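Local coordinates for protein 2-hydroxyisocaproyl-CoA dehydratase activator (PDB 4EHU) that activates (R)-2-hydroxyisocaproyl-CoA dehydratase in leucine fermentation by passing it one electron from a dimer-bound [4Fe-4S] cluster as ATP is hydrolysed, at residues S40-L43 and E44-G48; E178-I182 and E183-A187; G244-G247 and A248-A252. All blocks are in the same frame, centred on the assembly; numbering follows the deposited sequence.

Interaction 1 (S40-L43 and E44-G48); sequences SRVL and EKLYG
Glu44 binds back to Ser40 through its backbone N, 3.0 Å from Ser40 O, in the middle of helix 38-50, which packs on the N-terminal sheet of this actin-fold ATPase. Its side chain turns back over the same turn, CG lying 3.2 Å from Ser40 O. Beyond CG the chain is extended, and a water that donates to both Arg41 O, at 2.8 Å, and Glu44 OE1 ties the carboxylate to the helix backbone one turn back. Lys45 N reaches Arg41 O in a less straight bond (150°) and makes a weak second one to Val42 O. The aliphatic start of Lys45 rests on that turn while its amine leads off.

Leu46 faces the sheet. Its N meets Val42 O nearly head-on, and its CD1 lies 3.8 Å from Val42 CG1, the two side chains running side by side. Val42 reaches Ile30, Leu6 and the ATP-binding Ser13; Leu46 reaches Met4 and Ile17. Tyr47 closes the series with a straight bond from its N to Leu43 O. With CG anti to its own carbonyl carbon (chi1 -71°), the ring swings back along Leu43: CD2 stands 3.1 Å from Leu43 O, and CE2 lies 4.1 Å from Leu43 CB.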
ATOM      1  N   SER A  40     -10.654  27.076   3.944  0.51 37.52           N
ATOM      2  CA  SER A  40     -10.822  28.522   3.868  0.51 39.56           C
ATOM      3  C   SER A  40     -11.014  28.951   2.414  0.51 47.80           C
ATOM      4  O   SER A  40     -11.809  29.843   2.126  0.51 55.38           O
ATOM      5  CB  SER A  40      -9.639  29.258   4.514  0.51 42.87           C
ATOM      6  OG  SER A  40      -8.420  28.975   3.855  0.51 44.62           O
ATOM      7  N   ARG A  41     -10.306  28.298   1.498  1.00 44.04           N
ATOM      8  CA  ARG A  41     -10.414  28.611   0.082  1.00 49.10           C
ATOM      9  C   ARG A  41     -11.791  28.240  -0.466  1.00 47.39           C
ATOM     10  O   ARG A  41     -12.343  28.941  -1.313  1.00 45.32           O
ATOM     11  CB  ARG A  41      -9.316  27.889  -0.691  1.00 57.36           C
ATOM     12  CG  ARG A  41      -7.913  28.262  -0.236  1.00 61.40           C
ATOM     13  CD  ARG A  41      -6.867  27.390  -0.901  1.00 62.88           C
ATOM     14  NE  ARG A  41      -6.996  27.416  -2.353  1.00 71.75           N
ATOM     15  CZ  ARG A  41      -6.300  26.647  -3.184  1.00 80.21           C
ATOM     16  NH1 ARG A  41      -6.491  26.743  -4.493  1.00 83.49           N
ATOM     17  NH2 ARG A  41      -5.415  25.780  -2.706  1.00 79.66           N
ATOM     18  N   VAL A  42     -12.344  27.134   0.020  1.00 33.69           N
ATOM     19  CA  VAL A  42     -13.683  26.719  -0.370  1.00 43.61           C
ATOM     20  C   VAL A  42     -14.677  27.808   0.030  1.00 43.14           C
ATOM     21  O   VAL A  42     -15.520  28.226  -0.759  1.00 39.68           O
ATOM     22  CB  VAL A  42     -14.060  25.380   0.305  1.00 37.85           C
ATOM     23  CG1 VAL A  42     -15.539  25.101   0.180  1.00 35.54           C
ATOM     24  CG2 VAL A  42     -13.252  24.241  -0.294  1.00 35.14           C
ATOM     25  N   LEU A  43     -14.553  28.276   1.260  1.00 40.77           N
ATOM     26  CA  LEU A  43     -15.440  29.302   1.786  1.00 48.13           C
ATOM     27  C   LEU A  43     -15.367  30.586   0.973  1.00 56.16           C
ATOM     28  O   LEU A  43     -16.396  31.170   0.638  1.00 51.59           O
ATOM     29  CB  LEU A  43     -15.083  29.595   3.239  1.00 36.92           C
ATOM     30  CG  LEU A  43     -15.487  28.507   4.232  1.00 45.84           C
ATOM     31  CD1 LEU A  43     -14.901  28.801   5.605  1.00 53.05           C
ATOM     32  CD2 LEU A  43     -16.999  28.416   4.293  1.00 39.39           C
ATOM     33  N   GLU A  44     -14.153  31.029   0.665  1.00 54.45           N
ATOM     34  CA  GLU A  44     -13.964  32.231  -0.138  1.00 64.65           C
ATOM     35  C   GLU A  44     -14.737  32.134  -1.444  1.00 58.17           C
ATOM     36  O   GLU A  44     -15.353  33.100  -1.878  1.00 54.32           O
ATOM     37  CB  GLU A  44     -12.485  32.444  -0.453  1.00 77.68           C
ATOM     38  CG  GLU A  44     -11.636  32.781   0.748  1.00 86.63           C
ATOM     39  CD  GLU A  44     -10.156  32.751   0.429  1.00 90.56           C
ATOM     40  OE1 GLU A  44      -9.801  32.825  -0.767  1.00 91.51           O
ATOM     41  OE2 GLU A  44      -9.347  32.645   1.373  1.00 90.30           O
ATOM     42  N   LYS A  45     -14.702  30.965  -2.074  1.00 53.49           N
ATOM     43  CA  LYS A  45     -15.322  30.803  -3.381  1.00 60.56           C
ATOM     44  C   LYS A  45     -16.841  30.713  -3.302  1.00 54.62           C
ATOM     45  O   LYS A  45     -17.535  31.256  -4.154  1.00 45.00           O
ATOM     46  CB  LYS A  45     -14.750  29.585  -4.098  1.00 66.94           C
ATOM     47  CG  LYS A  45     -13.294  29.760  -4.476  1.00 80.40           C
ATOM     48  CD  LYS A  45     -12.965  29.053  -5.775  1.00 87.18           C
ATOM     49  CE  LYS A  45     -11.578  29.425  -6.266  1.00 97.07           C
ATOM     50  NZ  LYS A  45     -11.439  30.893  -6.467  1.00107.56           N
ATOM     51  N   LEU A  46     -17.360  30.029  -2.289  1.00 43.01           N
ATOM     52  CA  LEU A  46     -18.803  29.990  -2.086  1.00 44.00           C
ATOM     53  C   LEU A  46     -19.351  31.391  -1.862  1.00 56.95           C
ATOM     54  O   LEU A  46     -20.378  31.753  -2.432  1.00 51.48           O
ATOM     55  CB  LEU A  46     -19.158  29.105  -0.895  1.00 37.11           C
ATOM     56  CG  LEU A  46     -18.741  27.650  -1.112  1.00 36.14           C
ATOM     57  CD1 LEU A  46     -18.924  26.869   0.173  1.00 36.81           C
ATOM     58  CD2 LEU A  46     -19.525  27.022  -2.255  1.00 32.02           C
ATOM     59  N   TYR A  47     -18.664  32.165  -1.026  1.00 42.51           N
ATOM     60  CA  TYR A  47     -19.075  33.525  -0.700  1.00 47.45           C
ATOM     61  C   TYR A  47     -18.944  34.449  -1.903  1.00 56.59           C
ATOM     62  O   TYR A  47     -19.791  35.316  -2.123  1.00 56.50           O
ATOM     63  CB  TYR A  47     -18.237  34.068   0.460  1.00 53.48           C
ATOM     64  CG  TYR A  47     -18.543  33.421   1.794  1.00 53.80           C
ATOM     65  CD1 TYR A  47     -19.845  33.085   2.148  1.00 47.93           C
ATOM     66  CD2 TYR A  47     -17.529  33.142   2.697  1.00 55.02           C
ATOM     67  CE1 TYR A  47     -20.125  32.494   3.369  1.00 46.85           C
ATOM     68  CE2 TYR A  47     -17.799  32.549   3.918  1.00 55.13           C
ATOM     69  CZ  TYR A  47     -19.097  32.226   4.250  1.00 50.54           C
ATOM     70  OH  TYR A  47     -19.358  31.639   5.470  1.00 52.79           O
ATOM     71  N   GLY A  48     -17.881  34.267  -2.674  1.00 60.74           N
ATOM     72  CA  GLY A  48     -17.657  35.072  -3.859  1.00 64.57           C
ATOM     73  C   GLY A  48     -18.736  34.837  -4.899  1.00 72.29           C
ATOM     74  O   GLY A  48     -19.265  35.780  -5.489  1.00 77.22           O
TER
HETATM   75  O   HOH W   1     -10.800  30.654  -2.954  1.00 67.11           O

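Interaction 2 (E178-I182 and E183-A187); sequences ENAKI and EDIVA
Lys181 O and Ile182 O accept the opening backbone bonds of helix 182-204: Lys181 O, at the N-cap residue, takes Ile185 N at 3.1 Å and, weakly, Asp184 N, while Ile182 O takes Val186 N at 2.8 Å in an almost linear bond (170°). Just before this, Asn179, with positive phi, is the C-prime residue of the Schellman motif that ends helix 165-177.

The Lys181 side chain runs alongside Asp184 and slants across Glu183, and its CD is 3.6 Å from both Asp184 OD2 and Glu183 OE2. These are contacts of the methylene stem; Lys181 NZ stays 5.1 Å from Glu183 OE2, so any pull between the charges acts at a distance. Glu183 comes back toward Lys181 because CG sits between its backbone N and carbonyl carbon (chi1 58°) and the chain bends at chi2. Asp184 OD2 accepts a hydrogen bond from a water at 2.7 Å, which in turn accepts from Lys181 N, whereas OD1 is held by Ser154 OG and Asn156 N. Ala180 CB lies 4.0 Å from Ile185 CG1.

Ile185 packs on Val172, His175 and Leu176 of helix 165-177, and Val186 fits against helices 147-151 and 130-140, so this turn joins two successive helices within a helical cluster.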
ATOM      1  N   GLU A 178       7.785  -1.048 -22.125  1.00 32.35           N
ATOM      2  CA  GLU A 178       7.491  -2.011 -23.182  1.00 28.16           C
ATOM      3  C   GLU A 178       6.577  -1.435 -24.265  1.00 34.77           C
ATOM      4  O   GLU A 178       6.151  -2.155 -25.166  1.00 36.41           O
ATOM      5  CB  GLU A 178       6.880  -3.272 -22.583  1.00 40.52           C
ATOM      6  CG  GLU A 178       7.901  -4.090 -21.801  1.00 42.00           C
ATOM      7  CD  GLU A 178       7.270  -5.164 -20.947  1.00 49.56           C
ATOM      8  OE1 GLU A 178       6.090  -5.502 -21.177  1.00 48.93           O
ATOM      9  OE2 GLU A 178       7.962  -5.668 -20.035  1.00 61.32           O
ATOM     10  N   ASN A 179       6.280  -0.143 -24.163  1.00 28.40           N
ATOM     11  CA  ASN A 179       5.459   0.558 -25.150  1.00 33.72           C
ATOM     12  C   ASN A 179       4.037   0.014 -25.310  1.00 34.63           C
ATOM     13  O   ASN A 179       3.456   0.108 -26.389  1.00 29.95           O
ATOM     14  CB  ASN A 179       6.160   0.566 -26.512  1.00 38.18           C
ATOM     15  CG  ASN A 179       7.465   1.345 -26.490  1.00 69.27           C
ATOM     16  OD1 ASN A 179       7.569   2.390 -25.844  1.00 74.39           O
ATOM     17  ND2 ASN A 179       8.472   0.835 -27.192  1.00 79.10           N
ATOM     18  N   ALA A 180       3.466  -0.546 -24.246  1.00 28.98           N
ATOM     19  CA  ALA A 180       2.048  -0.901 -24.278  1.00 26.88           C
ATOM     20  C   ALA A 180       1.238   0.370 -24.527  1.00 24.70           C
ATOM     21  O   ALA A 180       1.630   1.472 -24.119  1.00 25.91           O
ATOM     22  CB  ALA A 180       1.634  -1.549 -22.968  1.00 26.64           C
ATOM     23  N   LYS A 181       0.092   0.226 -25.181  1.00 23.92           N
ATOM     24  CA  LYS A 181      -0.743   1.380 -25.481  1.00 22.00           C
ATOM     25  C   LYS A 181      -1.239   1.995 -24.180  1.00 25.32           C
ATOM     26  O   LYS A 181      -1.717   1.281 -23.306  1.00 20.81           O
ATOM     27  CB  LYS A 181      -1.949   0.955 -26.315  1.00 21.39           C
ATOM     28  CG  LYS A 181      -1.612   0.429 -27.714  1.00 24.23           C
ATOM     29  CD  LYS A 181      -2.901   0.006 -28.398  1.00 24.10           C
ATOM     30  CE  LYS A 181      -2.614  -0.739 -29.702  1.00 41.76           C
ATOM     31  NZ  LYS A 181      -1.993   0.147 -30.707  1.00 52.64           N
ATOM     32  N   ILE A 182      -1.124   3.311 -24.057  1.00 21.66           N
ATOM     33  CA  ILE A 182      -1.503   3.994 -22.824  1.00 23.23           C
ATOM     34  C   ILE A 182      -2.936   3.664 -22.404  1.00 23.46           C
ATOM     35  O   ILE A 182      -3.198   3.454 -21.224  1.00 21.56           O
ATOM     36  CB  ILE A 182      -1.306   5.533 -22.930  1.00 22.75           C
ATOM     37  CG1 ILE A 182      -1.539   6.201 -21.573  1.00 25.25           C
ATOM     38  CG2 ILE A 182      -2.222   6.144 -23.983  1.00 27.19           C
ATOM     39  CD1 ILE A 182      -0.558   5.780 -20.523  1.00 29.14           C
ATOM     40  N   GLU A 183      -3.869   3.620 -23.354  1.00 20.15           N
ATOM     41  CA  GLU A 183      -5.250   3.345 -22.999  1.00 19.91           C
ATOM     42  C   GLU A 183      -5.419   1.959 -22.372  1.00 15.70           C
ATOM     43  O   GLU A 183      -6.288   1.770 -21.510  1.00 17.20           O
ATOM     44  CB  GLU A 183      -6.183   3.493 -24.214  1.00 17.80           C
ATOM     45  CG  GLU A 183      -5.840   2.571 -25.423  1.00 19.24           C
ATOM     46  CD  GLU A 183      -4.911   3.206 -26.462  1.00 28.10           C
ATOM     47  OE1 GLU A 183      -4.081   4.064 -26.105  1.00 22.88           O
ATOM     48  OE2 GLU A 183      -5.003   2.840 -27.656  1.00 25.03           O
ATOM     49  N   ASP A 184      -4.615   0.987 -22.807  1.00 16.26           N
ATOM     50  CA  ASP A 184      -4.680  -0.353 -22.214  1.00 14.38           C
ATOM     51  C   ASP A 184      -4.036  -0.410 -20.832  1.00 20.06           C
ATOM     52  O   ASP A 184      -4.469  -1.177 -19.988  1.00 16.80           O
ATOM     53  CB  ASP A 184      -4.020  -1.385 -23.141  1.00 18.99           C
ATOM     54  CG  ASP A 184      -4.827  -1.588 -24.428  1.00 18.63           C
ATOM     55  OD1 ASP A 184      -6.075  -1.529 -24.338  1.00 18.75           O
ATOM     56  OD2 ASP A 184      -4.216  -1.777 -25.522  1.00 21.13           O
ATOM     57  N   ILE A 185      -3.006   0.404 -20.622  1.00 17.14           N
ATOM     58  CA  ILE A 185      -2.387   0.550 -19.295  1.00 19.80           C
ATOM     59  C   ILE A 185      -3.387   1.171 -18.343  1.00 21.81           C
ATOM     60  O   ILE A 185      -3.587   0.680 -17.232  1.00 18.79           O
ATOM     61  CB  ILE A 185      -1.113   1.424 -19.349  1.00 20.56           C
ATOM     62  CG1 ILE A 185      -0.042   0.737 -20.203  1.00 21.43           C
ATOM     63  CG2 ILE A 185      -0.564   1.696 -17.926  1.00 19.76           C
ATOM     64  CD1 ILE A 185       1.171   1.609 -20.439  1.00 23.87           C
ATOM     65  N   VAL A 186      -4.038   2.240 -18.788  1.00 16.75           N
ATOM     66  CA  VAL A 186      -5.066   2.896 -17.972  1.00 16.63           C
ATOM     67  C   VAL A 186      -6.242   1.954 -17.675  1.00 18.94           C
ATOM     68  O   VAL A 186      -6.713   1.911 -16.532  1.00 16.34           O
ATOM     69  CB  VAL A 186      -5.583   4.182 -18.639  1.00 17.41           C
ATOM     70  CG1 VAL A 186      -6.751   4.780 -17.841  1.00 20.01           C
ATOM     71  CG2 VAL A 186      -4.449   5.195 -18.770  1.00 21.33           C
ATOM     72  N   ALA A 187      -6.728   1.199 -18.665  1.00 16.32           N
ATOM     73  CA  ALA A 187      -7.818   0.267 -18.371  1.00 15.13           C
ATOM     74  C   ALA A 187      -7.385  -0.716 -17.282  1.00 14.54           C
ATOM     75  O   ALA A 187      -8.194  -1.065 -16.425  1.00 15.57           O
ATOM     76  CB  ALA A 187      -8.290  -0.506 -19.635  1.00 15.10           C
TER
HETATM   77  O   HOH W   2      -1.642  -2.393 -25.660  1.00 33.71           O

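Interaction 3 (G244-G247 and A248-A252); sequences GALG and AALYA
Helix 243-261 is the long C-terminal helix packed against the N-terminal sheet of the actin-like fold, and its first turns, where Gly244 and Ala248 come together, start close to the nucleotide: the nearest atoms of Gly244 lie about 8 Å from the bound ATP analogue and about 7 Å from a magnesium ion. Ala248 N donates to Gly244 O at 2.9 Å, and Ala249 N to Ala245 O at the same length. Leu250 N divides itself between Leu246 O, at 3.0 Å, and a weak bond to Gly247 O, which also takes the straighter bond from Tyr251 N (162°).

Side-chain contact within the helix is sparse. Ala248 CB and Ala249 CB do little more than rest on the carbonyl oxygens of the preceding turn. Leu250 CD1 meets Leu246 CG at 4.1 Å, the two leucines crossing at a slant; Leu246 places CG anti to its backbone N (chi1 176°), whereas Leu250 places CG beside its own N. The Tyr251 ring comes back alongside Gly247, its CD2 3.3 Å from Gly247 O, and makes a cation-pi contact with Arg85.

Ala245 touches Asp7 and the ATP-binding Lys14, Ala248 touches Val61, and both leucines face helix 79-90. With glycines and alanines on most of these positions, the helix is slim enough to lie close to the strands, and its cohesion within this stretch comes chiefly from the backbone bonds.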
ATOM      1  N   GLY A 244     -21.246  14.532   0.020  1.00 15.96           N
ATOM      2  CA  GLY A 244     -20.999  14.647   1.456  1.00 18.43           C
ATOM      3  C   GLY A 244     -21.322  16.065   1.910  1.00 18.95           C
ATOM      4  O   GLY A 244     -21.953  16.284   2.953  1.00 20.43           O
ATOM      5  N   ALA A 245     -20.862  17.044   1.146  1.00 18.77           N
ATOM      6  CA  ALA A 245     -21.149  18.445   1.471  1.00 22.74           C
ATOM      7  C   ALA A 245     -22.638  18.748   1.353  1.00 21.98           C
ATOM      8  O   ALA A 245     -23.191  19.523   2.146  1.00 22.12           O
ATOM      9  CB  ALA A 245     -20.344  19.375   0.576  1.00 24.92           C
ATOM     10  N   LEU A 246     -23.290  18.151   0.358  1.00 20.85           N
ATOM     11  CA  LEU A 246     -24.733  18.312   0.210  1.00 21.60           C
ATOM     12  C   LEU A 246     -25.459  17.718   1.407  1.00 22.32           C
ATOM     13  O   LEU A 246     -26.375  18.344   1.949  1.00 21.34           O
ATOM     14  CB  LEU A 246     -25.202  17.634  -1.078  1.00 20.96           C
ATOM     15  CG  LEU A 246     -26.705  17.657  -1.298  1.00 20.50           C
ATOM     16  CD1 LEU A 246     -27.216  19.098  -1.342  1.00 23.27           C
ATOM     17  CD2 LEU A 246     -27.007  16.942  -2.623  1.00 22.58           C
ATOM     18  N   GLY A 247     -25.035  16.530   1.847  1.00 20.01           N
ATOM     19  CA  GLY A 247     -25.660  15.899   2.993  1.00 20.11           C
ATOM     20  C   GLY A 247     -25.486  16.760   4.230  1.00 21.81           C
ATOM     21  O   GLY A 247     -26.422  16.964   5.000  1.00 20.22           O
ATOM     22  N   ALA A 248     -24.285  17.287   4.408  1.00 19.41           N
ATOM     23  CA  ALA A 248     -24.030  18.213   5.519  1.00 22.52           C
ATOM     24  C   ALA A 248     -24.959  19.440   5.445  1.00 25.38           C
ATOM     25  O   ALA A 248     -25.518  19.881   6.459  1.00 22.01           O
ATOM     26  CB  ALA A 248     -22.554  18.649   5.534  1.00 21.75           C
ATOM     27  N   ALA A 249     -25.141  19.991   4.247  1.00 22.60           N
ATOM     28  CA  ALA A 249     -25.988  21.182   4.085  1.00 23.96           C
ATOM     29  C   ALA A 249     -27.443  20.852   4.438  1.00 26.78           C
ATOM     30  O   ALA A 249     -28.169  21.684   4.957  1.00 25.43           O
ATOM     31  CB  ALA A 249     -25.882  21.735   2.654  1.00 22.24           C
ATOM     32  N   LEU A 250     -27.854  19.619   4.171  1.00 22.61           N
ATOM     33  CA  LEU A 250     -29.211  19.182   4.462  1.00 24.30           C
ATOM     34  C   LEU A 250     -29.393  18.965   5.964  1.00 26.71           C
ATOM     35  O   LEU A 250     -30.443  19.308   6.522  1.00 26.21           O
ATOM     36  CB  LEU A 250     -29.529  17.896   3.696  1.00 22.88           C
ATOM     37  CG  LEU A 250     -29.812  18.115   2.216  1.00 19.70           C
ATOM     38  CD1 LEU A 250     -29.611  16.798   1.435  1.00 20.90           C
ATOM     39  CD2 LEU A 250     -31.223  18.647   2.035  1.00 23.58           C
ATOM     40  N   TYR A 251     -28.388  18.405   6.630  1.00 22.46           N
ATOM     41  CA  TYR A 251     -28.454  18.300   8.085  1.00 23.29           C
ATOM     42  C   TYR A 251     -28.440  19.693   8.684  1.00 24.58           C
ATOM     43  O   TYR A 251     -29.029  19.918   9.728  1.00 26.17           O
ATOM     44  CB  TYR A 251     -27.308  17.482   8.670  1.00 24.05           C
ATOM     45  CG  TYR A 251     -27.536  16.008   8.527  1.00 24.48           C
ATOM     46  CD1 TYR A 251     -28.647  15.404   9.095  1.00 25.66           C
ATOM     47  CD2 TYR A 251     -26.653  15.216   7.805  1.00 25.28           C
ATOM     48  CE1 TYR A 251     -28.882  14.070   8.943  1.00 26.37           C
ATOM     49  CE2 TYR A 251     -26.862  13.885   7.674  1.00 24.95           C
ATOM     50  CZ  TYR A 251     -27.981  13.306   8.232  1.00 28.96           C
ATOM     51  OH  TYR A 251     -28.194  11.952   8.083  1.00 27.86           O
ATOM     52  N   ALA A 252     -27.766  20.625   8.023  1.00 23.55           N
ATOM     53  CA  ALA A 252     -27.726  22.006   8.512  1.00 28.09           C
ATOM     54  C   ALA A 252     -29.113  22.628   8.407  1.00 22.87           C
ATOM     55  O   ALA A 252     -29.541  23.377   9.292  1.00 26.77           O
ATOM     56  CB  ALA A 252     -26.705  22.812   7.715  1.00 26.63           C
TER

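Along the chain the three contacts come in series, in the order 40-48, 178-187, 244-252. Interactions 1 and 3 lie on helices 38-50 and 243-261, which both pack on the N-terminal sheet and share strands 2-8 and 13-19 as neighbours; their centres are 17 Å apart, their nearest atoms about 7 Å. Strand 13-19 carries ATP-binding residues, and each helix touches one, Val42 meeting Ser13 and Ala245 meeting Lys14. The centre of interaction 2 lies 39 Å from that of interaction 1 and 40 Å from that of interaction 3. There Ile185 packs on helix 165-177, which begins directly after cluster ligand Cys164, and Val186 lies about 10 Å from the nucleotide between nearest atoms.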